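G-protein interacting protein 1 (PDB 5Z1N) probably binds heterotrimeric G proteins through their beta/gamma subunits, its C-terminal, all-helical TNFAIP8-like domain holding phospholipid tails in a hydrophobic pocket. Local coordinates at residues L76-A88 / F138-L151. Residues are numbered along the deposited sequence; the frame is centred on the assembly and turned at random.
Sequences LDRAFRYYGVKKA and FTKVWDDLEIEDDL. With PEF (di-palmitoyl-3-sn-phosphatidylethanolamine), chain B.
Y83 turns the edge of its phenol ring toward one face of the W142 indole in a T-shaped stack, the planes at 85°, while CD2 of L151 sits over one face of Y83, 3.8 Å from the ring centroid. L151 CD2 also reaches the rim of the indole, and the F80 ring meets W142 CZ2 and L151 CD2 at its edge. A79 O, F80 N and L76 O line the indole's edge, and CD2 of L76 lies over the F138 ring as a CH-pi contact. Within the TNFAIP8-like helical fold this joins the C-terminal end of helix 59-81 and the loop after it to the end of helix 135-144 and the start of helix 151-158; L76 CD1, F138 CE1 and L151 CD1 touch one PEF tail, as suits branched and aromatic hydrocarbon. Tryptophan fits its place because it fills the space between the helices and still carries a donor: NE1 gives a hydrogen bond to A79 O (3.1 Å), near the indole plane. The two donors, Y82 N and W142 NE1, approach A79 O from opposite faces of its plane. A79 is small enough for its CB to rest 3.6 Å from W142 CZ2. A leucine at W142 would probably leave the Y83 edge without its aromatic face, and A79 O without its second donor. Y83 CG stands anti to the backbone N (chi1 178°), which carries the ring across the indole and its hydroxyl to two waters. D143, in the last turn of helix 135-144, suits its place because its carboxylate can attract K87 NZ through a long salt bridge and receive a backbone N-H from the loop leading to helix 92-113: A88 N meets the syn side of D143 OD1 at 2.8 Å.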
ATOM      1  N   LEU A  76      -5.028  -2.360  -9.561  1.00  6.74           N
ATOM      2  CA  LEU A  76      -6.116  -2.593  -8.624  1.00  8.61           C
ATOM      3  C   LEU A  76      -7.385  -1.920  -9.124  1.00  9.46           C
ATOM      4  O   LEU A  76      -8.458  -2.541  -9.151  1.00  8.05           O
ATOM      5  CB  LEU A  76      -5.730  -2.093  -7.233  1.00  4.79           C
ATOM      6  CG  LEU A  76      -4.639  -2.912  -6.532  1.00  7.66           C
ATOM      7  CD1 LEU A  76      -4.154  -2.197  -5.286  1.00  7.41           C
ATOM      8  CD2 LEU A  76      -5.149  -4.305  -6.182  1.00  6.29           C
ATOM      9  N   ASP A  77      -7.258  -0.679  -9.611  1.00  8.69           N
ATOM     10  CA  ASP A  77      -8.417   0.005 -10.172  1.00  7.35           C
ATOM     11  C   ASP A  77      -9.021  -0.818 -11.298  1.00  8.19           C
ATOM     12  O   ASP A  77     -10.235  -1.065 -11.318  1.00 11.39           O
ATOM     13  CB  ASP A  77      -8.028   1.399 -10.656  1.00 11.58           C
ATOM     14  CG  ASP A  77      -9.231   2.221 -11.075  1.00 17.82           C
ATOM     15  OD1 ASP A  77      -9.215   2.756 -12.203  1.00 17.67           O
ATOM     16  OD2 ASP A  77     -10.194   2.319 -10.285  1.00 14.58           O
ATOM     17  N   ARG A  78      -8.173  -1.317 -12.205  1.00 12.12           N
ATOM     18  CA  ARG A  78      -8.679  -2.137 -13.300  1.00 12.18           C
ATOM     19  C   ARG A  78      -9.442  -3.331 -12.753  1.00 10.60           C
ATOM     20  O   ARG A  78     -10.585  -3.591 -13.152  1.00  8.10           O
ATOM     21  CB  ARG A  78      -7.527  -2.600 -14.195  1.00 10.72           C
ATOM     22  CG  ARG A  78      -6.810  -1.475 -14.919  1.00 21.02           C
ATOM     23  CD  ARG A  78      -5.792  -2.031 -15.893  1.00 18.21           C
ATOM     24  NE  ARG A  78      -5.075  -0.980 -16.609  1.00 13.02           N
ATOM     25  CZ  ARG A  78      -4.019  -1.198 -17.383  1.00 20.98           C
ATOM     26  NH1 ARG A  78      -3.554  -2.432 -17.540  1.00 17.85           N
ATOM     27  NH2 ARG A  78      -3.425  -0.184 -17.998  1.00 22.62           N
ATOM     28  N   ALA A  79      -8.845  -4.034 -11.785  1.00  6.62           N
ATOM     29  CA  ALA A  79      -9.516  -5.207 -11.250  1.00  7.97           C
ATOM     30  C   ALA A  79     -10.778  -4.807 -10.509  1.00  8.45           C
ATOM     31  O   ALA A  79     -11.784  -5.527 -10.558  1.00  6.59           O
ATOM     32  CB  ALA A  79      -8.576  -5.989 -10.337  1.00  5.50           C
ATOM     33  N   PHE A  80     -10.757  -3.644  -9.858  1.00  5.73           N
ATOM     34  CA  PHE A  80     -11.944  -3.234  -9.133  1.00  6.49           C
ATOM     35  C   PHE A  80     -13.101  -2.945 -10.073  1.00  6.89           C
ATOM     36  O   PHE A  80     -14.255  -2.982  -9.636  1.00  8.74           O
ATOM     37  CB  PHE A  80     -11.659  -2.014  -8.262  1.00  7.38           C
ATOM     38  CG  PHE A  80     -12.814  -1.634  -7.382  1.00 14.63           C
ATOM     39  CD1 PHE A  80     -13.189  -2.448  -6.327  1.00  9.38           C
ATOM     40  CD2 PHE A  80     -13.543  -0.480  -7.627  1.00 16.21           C
ATOM     41  CE1 PHE A  80     -14.264  -2.112  -5.521  1.00 11.69           C
ATOM     42  CE2 PHE A  80     -14.617  -0.138  -6.823  1.00  9.38           C
ATOM     43  CZ  PHE A  80     -14.977  -0.954  -5.771  1.00 15.67           C
ATOM     44  N   ARG A  81     -12.824  -2.689 -11.358  1.00 11.74           N
ATOM     45  CA  ARG A  81     -13.929  -2.515 -12.298  1.00 14.73           C
ATOM     46  C   ARG A  81     -14.782  -3.776 -12.374  1.00 14.09           C
ATOM     47  O   ARG A  81     -15.986  -3.697 -12.646  1.00 12.00           O
ATOM     48  CB  ARG A  81     -13.394  -2.131 -13.681  1.00 11.70           C
ATOM     49  CG  ARG A  81     -14.470  -1.969 -14.760  1.00 15.43           C
ATOM     50  CD  ARG A  81     -14.598  -3.233 -15.597  1.00 16.93           C
ATOM     51  NE  ARG A  81     -15.594  -3.128 -16.660  1.00 19.47           N
ATOM     52  CZ  ARG A  81     -16.877  -3.435 -16.507  1.00 26.17           C
ATOM     53  NH1 ARG A  81     -17.714  -3.316 -17.529  1.00 24.50           N
ATOM     54  NH2 ARG A  81     -17.327  -3.852 -15.332  1.00 14.04           N
ATOM     55  N   TYR A  82     -14.186  -4.938 -12.112  1.00  8.41           N
ATOM     56  CA  TYR A  82     -14.895  -6.209 -12.162  1.00 11.92           C
ATOM     57  C   TYR A  82     -15.265  -6.731 -10.782  1.00 11.12           C
ATOM     58  O   TYR A  82     -15.803  -7.838 -10.679  1.00 10.77           O
ATOM     59  CB  TYR A  82     -14.055  -7.252 -12.907  1.00  8.31           C
ATOM     60  CG  TYR A  82     -13.643  -6.798 -14.286  1.00  7.89           C
ATOM     61  CD1 TYR A  82     -14.519  -6.894 -15.361  1.00  8.71           C
ATOM     62  CD2 TYR A  82     -12.386  -6.245 -14.510  1.00 11.50           C
ATOM     63  CE1 TYR A  82     -14.146  -6.467 -16.629  1.00 14.14           C
ATOM     64  CE2 TYR A  82     -12.005  -5.817 -15.769  1.00 19.90           C
ATOM     65  CZ  TYR A  82     -12.888  -5.928 -16.824  1.00 20.77           C
ATOM     66  OH  TYR A  82     -12.506  -5.495 -18.072  1.00 30.14           O
ATOM     67  N   TYR A  83     -14.999  -5.968  -9.726  1.00  9.36           N
ATOM     68  CA  TYR A  83     -15.366  -6.405  -8.385  1.00  8.23           C
ATOM     69  C   TYR A  83     -16.879  -6.509  -8.272  1.00 15.92           C
ATOM     70  O   TYR A  83     -17.597  -5.526  -8.483  1.00 15.92           O
ATOM     71  CB  TYR A  83     -14.815  -5.440  -7.337  1.00  9.62           C
ATOM     72  CG  TYR A  83     -15.206  -5.799  -5.917  1.00 11.60           C
ATOM     73  CD1 TYR A  83     -14.634  -6.885  -5.272  1.00 11.87           C
ATOM     74  CD2 TYR A  83     -16.150  -5.050  -5.224  1.00 23.70           C
ATOM     75  CE1 TYR A  83     -14.992  -7.219  -3.970  1.00 17.58           C
ATOM     76  CE2 TYR A  83     -16.513  -5.373  -3.924  1.00 17.78           C
ATOM     77  CZ  TYR A  83     -15.932  -6.458  -3.305  1.00 19.74           C
ATOM     78  OH  TYR A  83     -16.291  -6.777  -2.018  1.00 23.30           O
ATOM     79  N   GLY A  84     -17.362  -7.707  -7.952  1.00 16.13           N
ATOM     80  CA  GLY A  84     -18.779  -7.958  -7.833  1.00 16.27           C
ATOM     81  C   GLY A  84     -19.431  -8.543  -9.066  1.00 13.79           C
ATOM     82  O   GLY A  84     -20.566  -9.018  -8.971  1.00 19.67           O
ATOM     83  N   VAL A  85     -18.760  -8.524 -10.217  1.00 16.18           N
ATOM     84  CA  VAL A  85     -19.304  -9.123 -11.432  1.00 13.08           C
ATOM     85  C   VAL A  85     -18.447 -10.256 -11.975  1.00 19.85           C
ATOM     86  O   VAL A  85     -18.922 -11.008 -12.840  1.00 19.98           O
ATOM     87  CB  VAL A  85     -19.547  -8.066 -12.535  1.00 14.10           C
ATOM     88  CG1 VAL A  85     -20.681  -7.131 -12.134  1.00 10.66           C
ATOM     89  CG2 VAL A  85     -18.283  -7.279 -12.822  1.00 15.03           C
ATOM     90  N   LYS A  86     -17.208 -10.409 -11.511  1.00 12.53           N
ATOM     91  CA  LYS A  86     -16.367 -11.544 -11.862  1.00 14.60           C
ATOM     92  C   LYS A  86     -15.721 -12.099 -10.603  1.00 22.11           C
ATOM     93  O   LYS A  86     -15.475 -11.366  -9.640  1.00 18.74           O
ATOM     94  CB  LYS A  86     -15.278 -11.159 -12.873  1.00 15.92           C
ATOM     95  CG  LYS A  86     -15.796 -10.852 -14.268  1.00 12.86           C
ATOM     96  CD  LYS A  86     -14.654 -10.711 -15.259  1.00 22.06           C
ATOM     97  CE  LYS A  86     -15.169 -10.499 -16.673  1.00 38.46           C
ATOM     98  NZ  LYS A  86     -14.061 -10.532 -17.672  1.00 48.77           N
ATOM     99  N   LYS A  87     -15.454 -13.403 -10.612  1.00 16.93           N
ATOM    100  CA  LYS A  87     -14.747 -14.027  -9.503  1.00 22.67           C
ATOM    101  C   LYS A  87     -13.259 -13.708  -9.582  1.00 14.91           C
ATOM    102  O   LYS A  87     -12.718 -13.396 -10.646  1.00 17.37           O
ATOM    103  CB  LYS A  87     -14.959 -15.543  -9.500  1.00 25.22           C
ATOM    104  CG  LYS A  87     -16.417 -15.976  -9.488  1.00 27.02           C
ATOM    105  CD  LYS A  87     -17.189 -15.320  -8.352  1.00 48.33           C
ATOM    106  CE  LYS A  87     -16.662 -15.748  -6.990  1.00 39.67           C
ATOM    107  NZ  LYS A  87     -17.354 -15.029  -5.879  1.00 51.10           N
ATOM    108  N   ALA A  88     -12.592 -13.793  -8.427  1.00 16.42           N
ATOM    109  CA  ALA A  88     -11.176 -13.439  -8.366  1.00 16.98           C
ATOM    110  C   ALA A  88     -10.337 -14.302  -9.297  1.00 18.81           C
ATOM    111  O   ALA A  88      -9.353 -13.818  -9.868  1.00 13.28           O
ATOM    112  CB  ALA A  88     -10.666 -13.551  -6.928  1.00 19.32           C
ATOM    113  N   PHE A 138      -5.153 -10.159  -2.342  1.00 10.44           N
ATOM    114  CA  PHE A 138      -6.049  -9.591  -3.343  1.00  6.40           C
ATOM    115  C   PHE A 138      -7.178 -10.557  -3.687  1.00 13.63           C
ATOM    116  O   PHE A 138      -8.349 -10.165  -3.720  1.00  9.03           O
ATOM    117  CB  PHE A 138      -5.260  -9.199  -4.597  1.00  4.28           C
ATOM    118  CG  PHE A 138      -4.249  -8.102  -4.370  1.00  7.08           C
ATOM    119  CD1 PHE A 138      -4.346  -7.261  -3.271  1.00  3.81           C
ATOM    120  CD2 PHE A 138      -3.200  -7.915  -5.262  1.00  7.22           C
ATOM    121  CE1 PHE A 138      -3.414  -6.253  -3.064  1.00  7.81           C
ATOM    122  CE2 PHE A 138      -2.266  -6.912  -5.060  1.00  6.59           C
ATOM    123  CZ  PHE A 138      -2.374  -6.077  -3.961  1.00  5.16           C
ATOM    124  N   THR A 139      -6.854 -11.831  -3.941  1.00  8.70           N
ATOM    125  CA  THR A 139      -7.901 -12.782  -4.316  1.00  9.98           C
ATOM    126  C   THR A 139      -8.911 -12.962  -3.186  1.00 14.57           C
ATOM    127  O   THR A 139     -10.131 -12.973  -3.423  1.00 13.22           O
ATOM    128  CB  THR A 139      -7.296 -14.128  -4.721  1.00 13.60           C
ATOM    129  OG1 THR A 139      -6.548 -14.675  -3.631  1.00 18.87           O
ATOM    130  CG2 THR A 139      -6.385 -13.968  -5.930  1.00 12.22           C
ATOM    131  N   LYS A 140      -8.423 -13.086  -1.947  1.00 12.79           N
ATOM    132  CA  LYS A 140      -9.335 -13.159  -0.809  0.56 13.22           C
ATOM    133  C   LYS A 140     -10.234 -11.930  -0.749  1.00 13.68           C
ATOM    134  O   LYS A 140     -11.441 -12.044  -0.527  1.00 15.31           O
ATOM    135  CB  LYS A 140      -8.545 -13.310   0.491  0.56 12.23           C
ATOM    136  CG  LYS A 140      -9.404 -13.291   1.751  0.56 18.96           C
ATOM    137  CD  LYS A 140      -9.894 -14.686   2.116  0.56 19.01           C
ATOM    138  CE  LYS A 140     -10.850 -14.648   3.304  0.56 12.00           C
ATOM    139  NZ  LYS A 140     -11.530 -15.961   3.491  0.56 15.12           N
ATOM    140  N   VAL A 141      -9.660 -10.744  -0.952  1.00  9.78           N
ATOM    141  CA  VAL A 141     -10.446  -9.512  -0.897  1.00 13.47           C
ATOM    142  C   VAL A 141     -11.522  -9.511  -1.978  1.00 16.11           C
ATOM    143  O   VAL A 141     -12.687  -9.181  -1.723  1.00 11.44           O
ATOM    144  CB  VAL A 141      -9.517  -8.290  -1.019  1.00  6.49           C
ATOM    145  CG1 VAL A 141     -10.288  -7.066  -1.481  1.00 17.46           C
ATOM    146  CG2 VAL A 141      -8.827  -8.024   0.314  1.00  6.78           C
ATOM    147  N   TRP A 142     -11.153  -9.899  -3.199  1.00 10.62           N
ATOM    148  CA  TRP A 142     -12.080  -9.821  -4.318  1.00 14.56           C
ATOM    149  C   TRP A 142     -13.172 -10.879  -4.248  1.00 17.81           C
ATOM    150  O   TRP A 142     -14.211 -10.709  -4.896  1.00 10.70           O
ATOM    151  CB  TRP A 142     -11.323  -9.940  -5.644  1.00  9.48           C
ATOM    152  CG  TRP A 142     -11.210  -8.641  -6.388  1.00 12.57           C
ATOM    153  CD1 TRP A 142     -11.903  -8.272  -7.508  1.00  5.44           C
ATOM    154  CD2 TRP A 142     -10.358  -7.535  -6.064  1.00 10.28           C
ATOM    155  NE1 TRP A 142     -11.531  -7.011  -7.903  1.00  5.43           N
ATOM    156  CE2 TRP A 142     -10.586  -6.535  -7.034  1.00  7.43           C
ATOM    157  CE3 TRP A 142      -9.424  -7.294  -5.051  1.00  9.38           C
ATOM    158  CZ2 TRP A 142      -9.916  -5.314  -7.020  1.00  6.23           C
ATOM    159  CZ3 TRP A 142      -8.756  -6.077  -5.039  1.00 13.15           C
ATOM    160  CH2 TRP A 142      -9.006  -5.104  -6.019  1.00  6.77           C
ATOM    161  N   ASP A 143     -12.976 -11.957  -3.485  1.00 19.94           N
ATOM    162  CA  ASP A 143     -13.990 -13.007  -3.419  1.00 18.79           C
ATOM    163  C   ASP A 143     -14.781 -13.057  -2.119  1.00 23.47           C
ATOM    164  O   ASP A 143     -15.958 -13.423  -2.147  1.00 24.94           O
ATOM    165  CB  ASP A 143     -13.351 -14.383  -3.643  1.00 16.72           C
ATOM    166  CG  ASP A 143     -13.325 -14.779  -5.097  1.00 15.74           C
ATOM    167  OD1 ASP A 143     -13.839 -14.006  -5.933  1.00 24.09           O
ATOM    168  OD2 ASP A 143     -12.798 -15.864  -5.407  1.00 20.88           O
ATOM    169  N   ASP A 144     -14.181 -12.702  -0.985  1.00 24.88           N
ATOM    170  CA  ASP A 144     -14.725 -13.063   0.319  1.00 25.06           C
ATOM    171  C   ASP A 144     -15.117 -11.863   1.174  1.00 29.71           C
ATOM    172  O   ASP A 144     -15.454 -12.044   2.350  1.00 41.25           O
ATOM    173  CB  ASP A 144     -13.717 -13.937   1.077  1.00 21.17           C
ATOM    174  CG  ASP A 144     -13.554 -15.318   0.456  1.00 22.46           C
ATOM    175  OD1 ASP A 144     -14.365 -15.676  -0.425  1.00 27.03           O
ATOM    176  OD2 ASP A 144     -12.611 -16.044   0.841  1.00 19.01           O
ATOM    177  N   LEU A 145     -15.087 -10.653   0.630  1.00 23.14           N
ATOM    178  CA  LEU A 145     -15.484  -9.478   1.394  1.00 34.00           C
ATOM    179  C   LEU A 145     -16.969  -9.193   1.214  1.00 35.53           C
ATOM    180  O   LEU A 145     -17.559  -9.474   0.167  1.00 33.03           O
ATOM    181  CB  LEU A 145     -14.685  -8.242   0.973  1.00 30.63           C
ATOM    182  CG  LEU A 145     -13.262  -8.057   1.497  1.00 20.48           C
ATOM    183  CD1 LEU A 145     -12.769  -6.662   1.154  1.00 26.35           C
ATOM    184  CD2 LEU A 145     -13.187  -8.300   2.994  1.00 26.45           C
ATOM    185  N   GLU A 146     -17.572  -8.629   2.255  1.00 29.16           N
ATOM    186  CA  GLU A 146     -18.897  -8.057   2.110  1.00 21.31           C
ATOM    187  C   GLU A 146     -18.790  -6.678   1.466  1.00 22.11           C
ATOM    188  O   GLU A 146     -17.721  -6.063   1.431  1.00 26.15           O
ATOM    189  CB  GLU A 146     -19.601  -7.949   3.467  1.00 22.66           C
ATOM    190  CG  GLU A 146     -19.168  -8.980   4.505  1.00 31.51           C
ATOM    191  CD  GLU A 146     -19.772 -10.352   4.272  1.00 48.74           C
ATOM    192  OE1 GLU A 146     -20.694 -10.467   3.437  1.00 51.11           O
ATOM    193  OE2 GLU A 146     -19.324 -11.316   4.930  1.00 61.62           O
ATOM    194  N   ILE A 147     -19.922  -6.193   0.946  1.00 20.64           N
ATOM    195  CA  ILE A 147     -19.956  -4.840   0.399  1.00 16.54           C
ATOM    196  C   ILE A 147     -19.720  -3.812   1.499  1.00 14.87           C
ATOM    197  O   ILE A 147     -19.174  -2.731   1.242  1.00 14.55           O
ATOM    198  CB  ILE A 147     -21.287  -4.592  -0.346  1.00 17.95           C
ATOM    199  CG1 ILE A 147     -21.198  -3.334  -1.213  1.00 17.43           C
ATOM    200  CG2 ILE A 147     -22.460  -4.503   0.628  1.00 23.81           C
ATOM    201  CD1 ILE A 147     -20.458  -3.544  -2.519  1.00 22.30           C
ATOM    202  N   GLU A 148     -20.095  -4.134   2.742  1.00 12.42           N
ATOM    203  CA  GLU A 148     -19.885  -3.231   3.870  1.00 19.07           C
ATOM    204  C   GLU A 148     -18.416  -3.080   4.251  1.00 19.94           C
ATOM    205  O   GLU A 148     -18.092  -2.200   5.057  1.00 20.58           O
ATOM    206  CB  GLU A 148     -20.674  -3.714   5.092  1.00 23.01           C
ATOM    207  CG  GLU A 148     -22.133  -3.281   5.113  1.00 28.65           C
ATOM    208  CD  GLU A 148     -23.015  -4.147   4.233  1.00 34.83           C
ATOM    209  OE1 GLU A 148     -24.063  -3.645   3.768  1.00 23.11           O
ATOM    210  OE2 GLU A 148     -22.660  -5.326   4.008  1.00 26.91           O
ATOM    211  N   ASP A 149     -17.526  -3.910   3.705  1.00 20.61           N
ATOM    212  CA  ASP A 149     -16.108  -3.818   4.031  1.00 24.48           C
ATOM    213  C   ASP A 149     -15.391  -2.718   3.257  1.00 22.74           C
ATOM    214  O   ASP A 149     -14.209  -2.469   3.517  1.00 23.48           O
ATOM    215  CB  ASP A 149     -15.443  -5.176   3.802  1.00 26.15           C
ATOM    216  CG  ASP A 149     -16.000  -6.248   4.728  1.00 29.06           C
ATOM    217  OD1 ASP A 149     -16.057  -7.435   4.336  1.00 24.08           O
ATOM    218  OD2 ASP A 149     -16.407  -5.890   5.853  1.00 22.26           O
ATOM    219  N   ASP A 150     -16.075  -2.072   2.312  1.00 12.34           N
ATOM    220  CA  ASP A 150     -15.684  -0.763   1.785  1.00 10.81           C
ATOM    221  C   ASP A 150     -14.353  -0.807   1.035  1.00 15.94           C
ATOM    222  O   ASP A 150     -13.535   0.111   1.130  1.00 14.01           O
ATOM    223  CB  ASP A 150     -15.650   0.283   2.900  1.00 17.94           C
ATOM    224  CG  ASP A 150     -17.044   0.650   3.394  1.00 18.67           C
ATOM    225  OD1 ASP A 150     -17.992   0.598   2.583  1.00 16.21           O
ATOM    226  OD2 ASP A 150     -17.196   0.988   4.585  1.00 19.01           O
ATOM    227  N   LEU A 151     -14.139  -1.876   0.266  1.00 11.69           N
ATOM    228  CA  LEU A 151     -13.094  -1.840  -0.752  1.00 10.59           C
ATOM    229  C   LEU A 151     -13.293  -0.655  -1.691  1.00 19.10           C
ATOM    230  O   LEU A 151     -12.316  -0.079  -2.192  1.00 13.36           O
ATOM    231  CB  LEU A 151     -13.089  -3.152  -1.537  1.00  9.39           C
ATOM    232  CG  LEU A 151     -12.052  -3.312  -2.649  1.00  9.60           C
ATOM    233  CD1 LEU A 151     -10.632  -3.285  -2.081  1.00  7.43           C
ATOM    234  CD2 LEU A 151     -12.312  -4.598  -3.408  1.00 12.57           C
TER
HETATM  235  C2  PEF B 401       0.293  12.068   2.462  1.00 24.15           C
HETATM  236  C1  PEF B 401       1.453  12.858   1.869  1.00 24.30           C
HETATM  237  N   PEF B 401       1.391  16.560  -2.771  0.50 29.33           N
HETATM  238  C3  PEF B 401      -1.049  12.636   2.030  1.00 13.45           C
HETATM  239  C4  PEF B 401       2.670  15.153  -1.274  0.50 36.42           C
HETATM  240  C5  PEF B 401       2.736  16.168  -2.407  0.50 35.46           C
HETATM  241  C10 PEF B 401       0.060   9.749   2.981  1.00 22.40           C
HETATM  242  C11 PEF B 401       0.363   8.297   2.707  1.00 29.38           C
HETATM  243  C12 PEF B 401      -0.865   7.412   2.888  1.00 23.00           C
HETATM  244  C13 PEF B 401      -0.554   6.046   2.285  1.00 20.54           C
HETATM  245  C14 PEF B 401      -1.639   5.004   2.535  1.00 21.61           C
HETATM  246  C15 PEF B 401      -1.401   3.816   1.606  1.00 27.43           C
HETATM  247  C16 PEF B 401      -2.371   2.673   1.872  1.00 35.38           C
HETATM  248  C17 PEF B 401      -2.392   1.678   0.715  1.00 32.13           C
HETATM  249  C18 PEF B 401      -0.989   1.315   0.241  1.00 30.61           C
HETATM  250  C19 PEF B 401      -0.901  -0.154  -0.160  1.00 35.19           C
HETATM  251  C20 PEF B 401      -2.011  -0.559  -1.126  1.00 20.72           C
HETATM  252  C21 PEF B 401      -2.720  -1.813  -0.628  1.00 21.44           C
HETATM  253  C22 PEF B 401      -3.916  -2.164  -1.505  1.00 20.19           C
HETATM  254  C23 PEF B 401      -4.837  -3.159  -0.805  1.00 14.73           C
HETATM  255  C24 PEF B 401      -5.962  -3.601  -1.732  1.00 14.44           C
HETATM  256  C25 PEF B 401      -6.979  -4.448  -1.000  1.00 20.26           C
HETATM  257  C30 PEF B 401      -2.137  11.112   0.413  1.00 27.79           C
HETATM  258  C31 PEF B 401      -2.414  10.678  -1.006  1.00 27.61           C
HETATM  259  C32 PEF B 401      -1.580   9.448  -1.345  1.00 25.24           C
HETATM  260  C33 PEF B 401      -0.101   9.795  -1.469  1.00 29.79           C
HETATM  261  C34 PEF B 401       0.765   8.586  -1.136  1.00 39.05           C
HETATM  262  C35 PEF B 401       2.234   8.854  -1.452  1.00 40.18           C
HETATM  263  C36 PEF B 401       3.150   7.964  -0.618  1.00 51.35           C
HETATM  264  C37 PEF B 401       4.549   7.866  -1.217  1.00 40.40           C
HETATM  265  C38 PEF B 401       5.494   7.130  -0.271  1.00 37.89           C
HETATM  266  C39 PEF B 401       6.196   5.971  -0.971  1.00 42.95           C
HETATM  267  C40 PEF B 401       7.176   5.254  -0.046  1.00 35.70           C
HETATM  268  C41 PEF B 401       6.483   4.665   1.178  1.00 41.06           C
HETATM  269  C42 PEF B 401       5.467   3.590   0.803  1.00 31.45           C
HETATM  270  C43 PEF B 401       4.940   2.888   2.049  1.00 17.80           C
HETATM  271  C44 PEF B 401       3.894   1.836   1.702  1.00 33.59           C
HETATM  272  C45 PEF B 401       3.551   1.002   2.917  1.00 23.97           C
HETATM  273  O4  PEF B 401      -0.447  10.109   4.028  1.00 14.21           O
HETATM  274  O5  PEF B 401      -2.619  10.508   1.358  1.00 28.09           O
HETATM  275  O2  PEF B 401       0.384  10.738   1.969  1.00 20.00           O
HETATM  276  O3  PEF B 401      -1.270  12.245   0.679  1.00 29.60           O
HETATM  277  O1P PEF B 401       1.957  16.565   2.103  1.00 16.64           O
HETATM  278  O2P PEF B 401       3.532  14.648   1.227  1.00 18.79           O
HETATM  279  O3P PEF B 401       1.073  14.213   1.670  1.00 22.49           O
HETATM  280  O4P PEF B 401       1.793  15.617  -0.249  1.00 28.97           O
HETATM  281  P   PEF B 401       2.182  15.315   1.278  1.00 19.14           P
HETATM  282  O   HOH W   1     -16.162  -4.433   0.085  1.00 16.75           O
HETATM  283  O   HOH W   2     -15.212  -9.692  -1.839  1.00 31.05           O
HETATM  284  O   HOH W   3     -15.391  -9.676  -7.370  1.00 13.41           O